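Local coordinates for protein poly A polymerase (Aquifex aeolicus, PDB 4WBY) that adds the terminal adenosine to tRNAs ending in CC, using ATP and magnesium, to complete their 3' CCA end, at residues K199-R203 / G204-N208; R230-E233 / E234-G238; H289-E293 / M294-S298. All coordinates share one frame; numbering follows the deposited sequence.

Contact 1. Residues K199-R203 / G204-N208; sequences KEAPR and GRLIN
The first turn of helix 203-214, which carries the ATP-binding Arg205, starts at Pro202, the N-cap residue. Pro202 O takes a fairly straight bond from Leu206 N (3.3 Å, N-H...O 160°) and a weak one from Arg205 N. One residue on, Ile207 N reaches Arg203 O at 3.0 Å. Before the cap, the methyl of Ala201 meets one branch of Leu206, CB to CD1 4.1 Å, while the same leucine also rests on Val165 and Leu168 of helix 165-177. One turn apart, the side chains of Arg203 and Ile207 cross at a slant: CG of Arg203 stands anti to the backbone N (chi1 -178°) and the chain bends at chi2 (90°), laying the guanidinium over Ile207 CD1, which covers one of its faces and comes 3.6 Å from Arg203 NE. Its nitrogens bind elsewhere: NE in a salt bridge to Glu293, NH1 in a hydrogen bond to Ile235 O. Arg205 instead pairs with Asp163, another ATP-binding residue. A methyl against the guanidinium face and polar partners at NE and NH1 together probably restrict rotation of Arg203, while the salt bridge to Asp163 probably orients Arg205 in this nucleotide-free state.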
loop_
_atom_site.group_PDB
_atom_site.type_symbol
_atom_site.label_atom_id
_atom_site.label_comp_id
_atom_site.label_asym_id
_atom_site.label_seq_id
_atom_site.Cartn_x
_atom_site.Cartn_y
_atom_site.Cartn_z
ATOM N N LYS A 199 1.615 -8.450 -19.611
ATOM C CA LYS A 199 2.844 -9.227 -19.601
ATOM C C LYS A 199 4.008 -8.423 -20.186
ATOM O O LYS A 199 5.157 -8.594 -19.782
ATOM C CB LYS A 199 2.652 -10.536 -20.374
ATOM C CG LYS A 199 3.882 -11.417 -20.435
ATOM C CD LYS A 199 3.559 -12.744 -21.097
ATOM C CE LYS A 199 2.597 -13.555 -20.245
ATOM N NZ LYS A 199 3.185 -13.869 -18.911
ATOM N N GLU A 200 3.693 -7.517 -21.104
ATOM C CA GLU A 200 4.703 -6.744 -21.825
ATOM C C GLU A 200 4.975 -5.348 -21.250
ATOM O O GLU A 200 5.821 -4.623 -21.768
ATOM C CB GLU A 200 4.285 -6.610 -23.296
ATOM C CG GLU A 200 4.266 -7.934 -24.030
ATOM C CD GLU A 200 3.629 -7.834 -25.396
ATOM O OE1 GLU A 200 3.617 -6.725 -25.975
ATOM O OE2 GLU A 200 3.142 -8.871 -25.891
ATOM N N ALA A 201 4.259 -4.974 -20.194
ATOM C CA ALA A 201 4.387 -3.650 -19.573
ATOM C C ALA A 201 5.724 -3.486 -18.829
ATOM O O ALA A 201 6.324 -4.482 -18.444
ATOM C CB ALA A 201 3.226 -3.419 -18.621
ATOM N N PRO A 202 6.185 -2.231 -18.627
ATOM C CA PRO A 202 7.439 -1.980 -17.896
ATOM C C PRO A 202 7.453 -2.647 -16.530
ATOM O O PRO A 202 6.631 -2.334 -15.674
ATOM C CB PRO A 202 7.465 -0.457 -17.745
ATOM C CG PRO A 202 6.649 0.043 -18.868
ATOM C CD PRO A 202 5.573 -0.975 -19.099
ATOM N N ARG A 203 8.397 -3.561 -16.343
ATOM C CA ARG A 203 8.454 -4.403 -15.162
ATOM C C ARG A 203 8.503 -3.622 -13.850
ATOM O O ARG A 203 7.753 -3.906 -12.910
ATOM C CB ARG A 203 9.682 -5.305 -15.258
ATOM C CG ARG A 203 9.829 -6.264 -14.116
ATOM C CD ARG A 203 9.127 -7.557 -14.431
ATOM N NE ARG A 203 9.236 -8.514 -13.340
ATOM C CZ ARG A 203 8.469 -9.590 -13.229
ATOM N NH1 ARG A 203 7.548 -9.837 -14.150
ATOM N NH2 ARG A 203 8.617 -10.412 -12.203
ATOM N N GLY A 204 9.383 -2.628 -13.795
ATOM C CA GLY A 204 9.584 -1.864 -12.577
ATOM C C GLY A 204 8.317 -1.185 -12.102
ATOM O O GLY A 204 8.048 -1.126 -10.905
ATOM N N ARG A 205 7.526 -0.684 -13.041
ATOM C CA ARG A 205 6.296 0.008 -12.683
ATOM C C ARG A 205 5.224 -0.968 -12.191
ATOM O O ARG A 205 4.453 -0.636 -11.288
ATOM C CB ARG A 205 5.796 0.841 -13.864
ATOM C CG ARG A 205 6.732 2.001 -14.161
ATOM C CD ARG A 205 6.181 2.964 -15.192
ATOM N NE ARG A 205 4.952 3.610 -14.745
ATOM C CZ ARG A 205 3.791 3.525 -15.388
ATOM N NH1 ARG A 205 3.707 2.840 -16.521
ATOM N NH2 ARG A 205 2.719 4.138 -14.910
ATOM N N LEU A 206 5.183 -2.173 -12.756
ATOM C CA LEU A 206 4.275 -3.203 -12.241
ATOM C C LEU A 206 4.641 -3.584 -10.811
ATOM O O LEU A 206 3.777 -3.694 -9.943
ATOM C CB LEU A 206 4.294 -4.454 -13.121
ATOM C CG LEU A 206 3.723 -4.322 -14.527
ATOM C CD1 LEU A 206 3.804 -5.654 -15.267
ATOM C CD2 LEU A 206 2.283 -3.817 -14.470
ATOM N N ILE A 207 5.933 -3.794 -10.575
ATOM C CA ILE A 207 6.416 -4.174 -9.253
ATOM C C ILE A 207 6.090 -3.073 -8.238
ATOM O O ILE A 207 5.627 -3.359 -7.126
ATOM C CB ILE A 207 7.940 -4.463 -9.268
ATOM C CG1 ILE A 207 8.238 -5.908 -9.714
ATOM C CG2 ILE A 207 8.554 -4.280 -7.878
ATOM C CD1 ILE A 207 7.524 -6.388 -10.939
ATOM N N ASN A 208 6.294 -1.816 -8.630
ATOM C CA ASN A 208 5.993 -0.704 -7.734
ATOM C C ASN A 208 4.522 -0.680 -7.353
ATOM O O ASN A 208 4.169 -0.358 -6.222
ATOM C CB ASN A 208 6.385 0.637 -8.364
ATOM C CG ASN A 208 7.880 0.847 -8.405
ATOM O OD1 ASN A 208 8.632 0.201 -7.673
ATOM N ND2 ASN A 208 8.322 1.769 -9.256
#

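Contact 2. Residues R230-E233 / E234-G238; sequences RVLE and EIIEG
This is a local contact within the connection between helices 219-228 and 243-262. A Schellman motif ends the first helix, with Arg230, of positive phi, as its C-prime residue and Val231 N bonded back to Tyr226 O; the chain then turns through a short helix-like coil. Three backbone bonds support that following turn. Glu234 N reaches Val231 O at 3.0 Å. Leu232 O is gripped twice, by Ile235 N and, 2.9 Å away, by Ile236 N in a nearly straight bond (172°). The side chain of Glu234 doubles back over the start of the turn. Its CG, anti to the carbonyl carbon (chi1 -59°), lies 3.7 Å from Arg230 O, and the bend at chi2 (-62°) swings the carboxylate toward a water. That water donates to Arg230 O and, at 2.7 Å, to Glu234 OE2, tying the carboxylate to the Schellman residue. With an alanine here the carboxylate and CG are gone, and the water on Arg230 O would probably be held less firmly. On the apolar side, Val231 packs on helix 165-177, and Leu232 and Ile236 run alongside each other in the same direction, with Leu232 CD2 4.1 Å from Ile236 CD1.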
loop_
_atom_site.group_PDB
_atom_site.type_symbol
_atom_site.label_atom_id
_atom_site.label_comp_id
_atom_site.label_asym_id
_atom_site.label_seq_id
_atom_site.Cartn_x
_atom_site.Cartn_y
_atom_site.Cartn_z
ATOM N N ARG A 230 -6.998 -12.538 -13.349
ATOM C CA ARG A 230 -5.863 -13.354 -13.795
ATOM C C ARG A 230 -4.599 -12.541 -14.038
ATOM O O ARG A 230 -3.851 -12.803 -14.987
ATOM C CB ARG A 230 -6.227 -14.120 -15.070
ATOM C CG ARG A 230 -7.496 -14.948 -14.945
ATOM C CD ARG A 230 -7.841 -15.617 -16.265
ATOM N NE ARG A 230 -9.140 -16.279 -16.229
ATOM C CZ ARG A 230 -9.318 -17.550 -15.888
ATOM N NH1 ARG A 230 -8.277 -18.295 -15.543
ATOM N NH2 ARG A 230 -10.535 -18.076 -15.887
ATOM N N VAL A 231 -4.326 -11.574 -13.167
ATOM C CA VAL A 231 -3.212 -10.686 -13.443
ATOM C C VAL A 231 -1.851 -11.231 -12.985
ATOM O O VAL A 231 -0.859 -11.005 -13.669
ATOM C CB VAL A 231 -3.433 -9.288 -12.828
ATOM C CG1 VAL A 231 -4.750 -8.680 -13.319
ATOM C CG2 VAL A 231 -3.415 -9.345 -11.334
ATOM N N LEU A 232 -1.788 -11.958 -11.864
ATOM C CA LEU A 232 -0.485 -12.387 -11.337
ATOM C C LEU A 232 0.181 -13.412 -12.253
ATOM O O LEU A 232 1.409 -13.484 -12.333
ATOM C CB LEU A 232 -0.615 -12.968 -9.929
ATOM C CG LEU A 232 -0.928 -11.952 -8.832
ATOM C CD1 LEU A 232 -1.194 -12.661 -7.510
ATOM C CD2 LEU A 232 0.206 -10.935 -8.693
ATOM N N GLU A 233 -0.640 -14.177 -12.968
ATOM C CA GLU A 233 -0.146 -15.156 -13.931
ATOM C C GLU A 233 0.629 -14.496 -15.074
ATOM O O GLU A 233 1.452 -15.142 -15.728
ATOM C CB GLU A 233 -1.315 -15.977 -14.490
ATOM C CG GLU A 233 -2.021 -16.852 -13.445
ATOM C CD GLU A 233 -3.189 -16.165 -12.733
ATOM O OE1 GLU A 233 -3.209 -14.912 -12.614
ATOM O OE2 GLU A 233 -4.100 -16.898 -12.288
ATOM N N GLU A 234 0.367 -13.209 -15.298
ATOM C CA GLU A 234 1.035 -12.440 -16.343
ATOM C C GLU A 234 2.340 -11.823 -15.873
ATOM O O GLU A 234 3.109 -11.302 -16.685
ATOM C CB GLU A 234 0.125 -11.314 -16.844
ATOM C CG GLU A 234 -1.195 -11.786 -17.403
ATOM C CD GLU A 234 -1.003 -12.665 -18.600
ATOM O OE1 GLU A 234 -0.516 -12.147 -19.633
ATOM O OE2 GLU A 234 -1.314 -13.874 -18.502
ATOM N N ILE A 235 2.568 -11.848 -14.564
ATOM C CA ILE A 235 3.670 -11.098 -13.967
ATOM C C ILE A 235 4.702 -11.994 -13.290
ATOM O O ILE A 235 5.905 -11.834 -13.489
ATOM C CB ILE A 235 3.136 -10.081 -12.942
ATOM C CG1 ILE A 235 2.150 -9.127 -13.618
ATOM C CG2 ILE A 235 4.288 -9.289 -12.319
ATOM C CD1 ILE A 235 1.456 -8.192 -12.652
ATOM N N ILE A 236 4.234 -12.936 -12.482
ATOM C CA ILE A 236 5.148 -13.800 -11.749
ATOM C C ILE A 236 5.304 -15.120 -12.487
ATOM O O ILE A 236 4.374 -15.920 -12.543
ATOM C CB ILE A 236 4.660 -14.041 -10.304
ATOM C CG1 ILE A 236 4.447 -12.700 -9.593
ATOM C CG2 ILE A 236 5.652 -14.917 -9.531
ATOM C CD1 ILE A 236 3.817 -12.822 -8.222
ATOM N N GLU A 237 6.483 -15.327 -13.071
ATOM C CA GLU A 237 6.758 -16.539 -13.827
ATOM C C GLU A 237 6.516 -17.779 -12.974
ATOM O O GLU A 237 7.051 -17.898 -11.872
ATOM C CB GLU A 237 8.196 -16.528 -14.348
ATOM C CG GLU A 237 8.305 -16.711 -15.849
ATOM C CD GLU A 237 7.650 -17.990 -16.324
ATOM O OE1 GLU A 237 6.819 -17.924 -17.256
ATOM O OE2 GLU A 237 7.968 -19.063 -15.766
ATOM N N GLY A 238 5.688 -18.687 -13.480
ATOM C CA GLY A 238 5.402 -19.930 -12.791
ATOM C C GLY A 238 4.382 -19.855 -11.668
ATOM O O GLY A 238 4.146 -20.852 -10.980
HETATM O O HOH W 1 -3.613 -14.480 -17.193
#

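Contact 3. Residues H289-E293 / M294-S298; sequences HFLEE and MSAPS
Met294 opens the turn that closes helix 284-293 in a Schellman motif, and its side chain makes a Met-aromatic contact with Phe290, one turn back. Met294 N gives a bond of 2.9 Å to Phe290 O. The two side chains run alongside each other: Met294 CG, anti to the carbonyl carbon (chi1 -69°), sits over one face of the Phe290 ring, 3.9 Å from the centroid and 17° off the normal, a CH-pi contact. The bend at chi2 carries Met294 SD to an oblique position, 4.6 Å from the centroid of the Phe290 ring. The ring also touches Ile236, and the methionine leans on Ile210, Lys211 and Leu214 of helix 203-214, joining two helices of the fold. Ser295 is the first residue to leave helical geometry, at phi 50°; its N bonds to Glu292 O at 3.0 Å. Its hydroxyl shares a water with Glu293 O, and that water donates to the carbonyl oxygen of Glu293 at 2.8 Å. Ala296 supplies the second bond of the motif, Ala296 N to Leu291 O, 2.9 Å. Here, where the chain folds back on the helix, the Ala296 methyl meets Leu291, CB to CB 4.0 Å. Pro297 then takes the N-cap position of helix 298-309 and lies, like Ala296, against Trp272 of helix 271-278, with Pro297 CD 3.7 Å from Ala296 CB.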
loop_
_atom_site.group_PDB
_atom_site.type_symbol
_atom_site.label_atom_id
_atom_site.label_comp_id
_atom_site.label_asym_id
_atom_site.label_seq_id
_atom_site.Cartn_x
_atom_site.Cartn_y
_atom_site.Cartn_z
ATOM N N HIS A 289 14.337 -14.380 -5.967
ATOM C CA HIS A 289 14.533 -13.334 -6.965
ATOM C C HIS A 289 13.377 -12.337 -6.996
ATOM O O HIS A 289 13.597 -11.131 -7.127
ATOM C CB HIS A 289 14.719 -13.943 -8.359
ATOM C CG HIS A 289 14.868 -12.923 -9.444
ATOM N ND1 HIS A 289 16.049 -12.252 -9.677
ATOM C CD2 HIS A 289 13.982 -12.450 -10.351
ATOM C CE1 HIS A 289 15.886 -11.414 -10.685
ATOM N NE2 HIS A 289 14.640 -11.514 -11.112
ATOM N N PHE A 290 12.151 -12.840 -6.887
ATOM C CA PHE A 290 10.979 -11.970 -6.901
ATOM C C PHE A 290 10.994 -11.038 -5.689
ATOM O O PHE A 290 10.730 -9.842 -5.812
ATOM C CB PHE A 290 9.683 -12.787 -6.928
ATOM C CG PHE A 290 8.437 -11.944 -6.875
ATOM C CD1 PHE A 290 8.100 -11.116 -7.933
ATOM C CD2 PHE A 290 7.603 -11.976 -5.768
ATOM C CE1 PHE A 290 6.960 -10.335 -7.885
ATOM C CE2 PHE A 290 6.455 -11.199 -5.720
ATOM C CZ PHE A 290 6.140 -10.377 -6.775
ATOM N N LEU A 291 11.329 -11.573 -4.521
ATOM C CA LEU A 291 11.363 -10.722 -3.333
ATOM C C LEU A 291 12.468 -9.676 -3.446
ATOM O O LEU A 291 12.301 -8.554 -2.982
ATOM C CB LEU A 291 11.534 -11.552 -2.058
ATOM C CG LEU A 291 10.331 -12.444 -1.716
ATOM C CD1 LEU A 291 10.663 -13.318 -0.517
ATOM C CD2 LEU A 291 9.068 -11.629 -1.454
ATOM N N GLU A 292 13.585 -10.031 -4.072
ATOM C CA GLU A 292 14.645 -9.055 -4.306
ATOM C C GLU A 292 14.181 -7.982 -5.301
ATOM O O GLU A 292 14.478 -6.798 -5.143
ATOM C CB GLU A 292 15.914 -9.758 -4.793
ATOM C CG GLU A 292 16.569 -10.589 -3.692
ATOM C CD GLU A 292 17.765 -11.391 -4.161
ATOM O OE1 GLU A 292 18.029 -11.444 -5.381
ATOM O OE2 GLU A 292 18.443 -11.974 -3.294
ATOM N N GLU A 293 13.437 -8.400 -6.317
ATOM C CA GLU A 293 12.864 -7.471 -7.282
ATOM C C GLU A 293 11.887 -6.505 -6.605
ATOM O O GLU A 293 11.773 -5.334 -6.978
ATOM C CB GLU A 293 12.163 -8.255 -8.388
ATOM C CG GLU A 293 11.628 -7.419 -9.506
ATOM C CD GLU A 293 11.305 -8.257 -10.720
ATOM O OE1 GLU A 293 10.927 -9.438 -10.552
ATOM O OE2 GLU A 293 11.450 -7.740 -11.841
ATOM N N MET A 294 11.181 -7.018 -5.606
ATOM C CA MET A 294 10.251 -6.230 -4.810
ATOM C C MET A 294 10.950 -5.364 -3.755
ATOM O O MET A 294 10.285 -4.630 -3.028
ATOM C CB MET A 294 9.248 -7.157 -4.110
ATOM C CG MET A 294 8.244 -7.845 -5.048
ATOM S SD MET A 294 6.916 -6.742 -5.564
ATOM C CE MET A 294 5.971 -6.678 -4.044
ATOM N N SER A 295 12.279 -5.461 -3.668
ATOM C CA SER A 295 13.043 -4.808 -2.602
ATOM C C SER A 295 12.446 -5.129 -1.231
ATOM O O SER A 295 12.323 -4.253 -0.368
ATOM C CB SER A 295 13.101 -3.291 -2.806
ATOM O OG SER A 295 13.766 -2.954 -4.013
ATOM N N ALA A 296 12.070 -6.387 -1.032
ATOM C CA ALA A 296 11.476 -6.797 0.234
ATOM C C ALA A 296 12.431 -6.559 1.401
ATOM O O ALA A 296 13.648 -6.705 1.258
ATOM C CB ALA A 296 11.061 -8.263 0.179
ATOM N N PRO A 297 11.879 -6.182 2.562
ATOM C CA PRO A 297 12.702 -6.051 3.771
ATOM C C PRO A 297 13.461 -7.330 4.097
ATOM O O PRO A 297 13.029 -8.432 3.729
ATOM C CB PRO A 297 11.675 -5.756 4.869
ATOM C CG PRO A 297 10.532 -5.113 4.153
ATOM C CD PRO A 297 10.486 -5.749 2.786
ATOM N N SER A 298 14.582 -7.173 4.793
ATOM C CA SER A 298 15.375 -8.298 5.247
ATOM C C SER A 298 14.531 -9.342 5.964
ATOM O O SER A 298 14.670 -10.535 5.699
ATOM C CB SER A 298 16.488 -7.814 6.168
ATOM O OG SER A 298 17.027 -8.901 6.892
HETATM O O HOH W 2 11.598 -2.798 -5.839
#

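How the contacts relate
Along the chain the three contacts come in series: contact 1 at the start of helix 203-214, contact 2 in the connection after helix 219-228, and contact 3 where helix 284-293 ends. The centres of contacts 1 and 2 are about 11 Å apart, those of contacts 1 and 3 about 15 Å, and those of contacts 2 and 3 about 17 Å. All lie among helices that follow the seven-stranded sheet along the chain. Besides the polar reach of Arg203 into both later turns, Leu206 CD1 lies 4.2 Å from Ile235 CG1, and Ile207 CG2 lies 3.8 Å from Met294 SD. Thus the helix start bearing ATP-binding Arg205 is tied to two later turns.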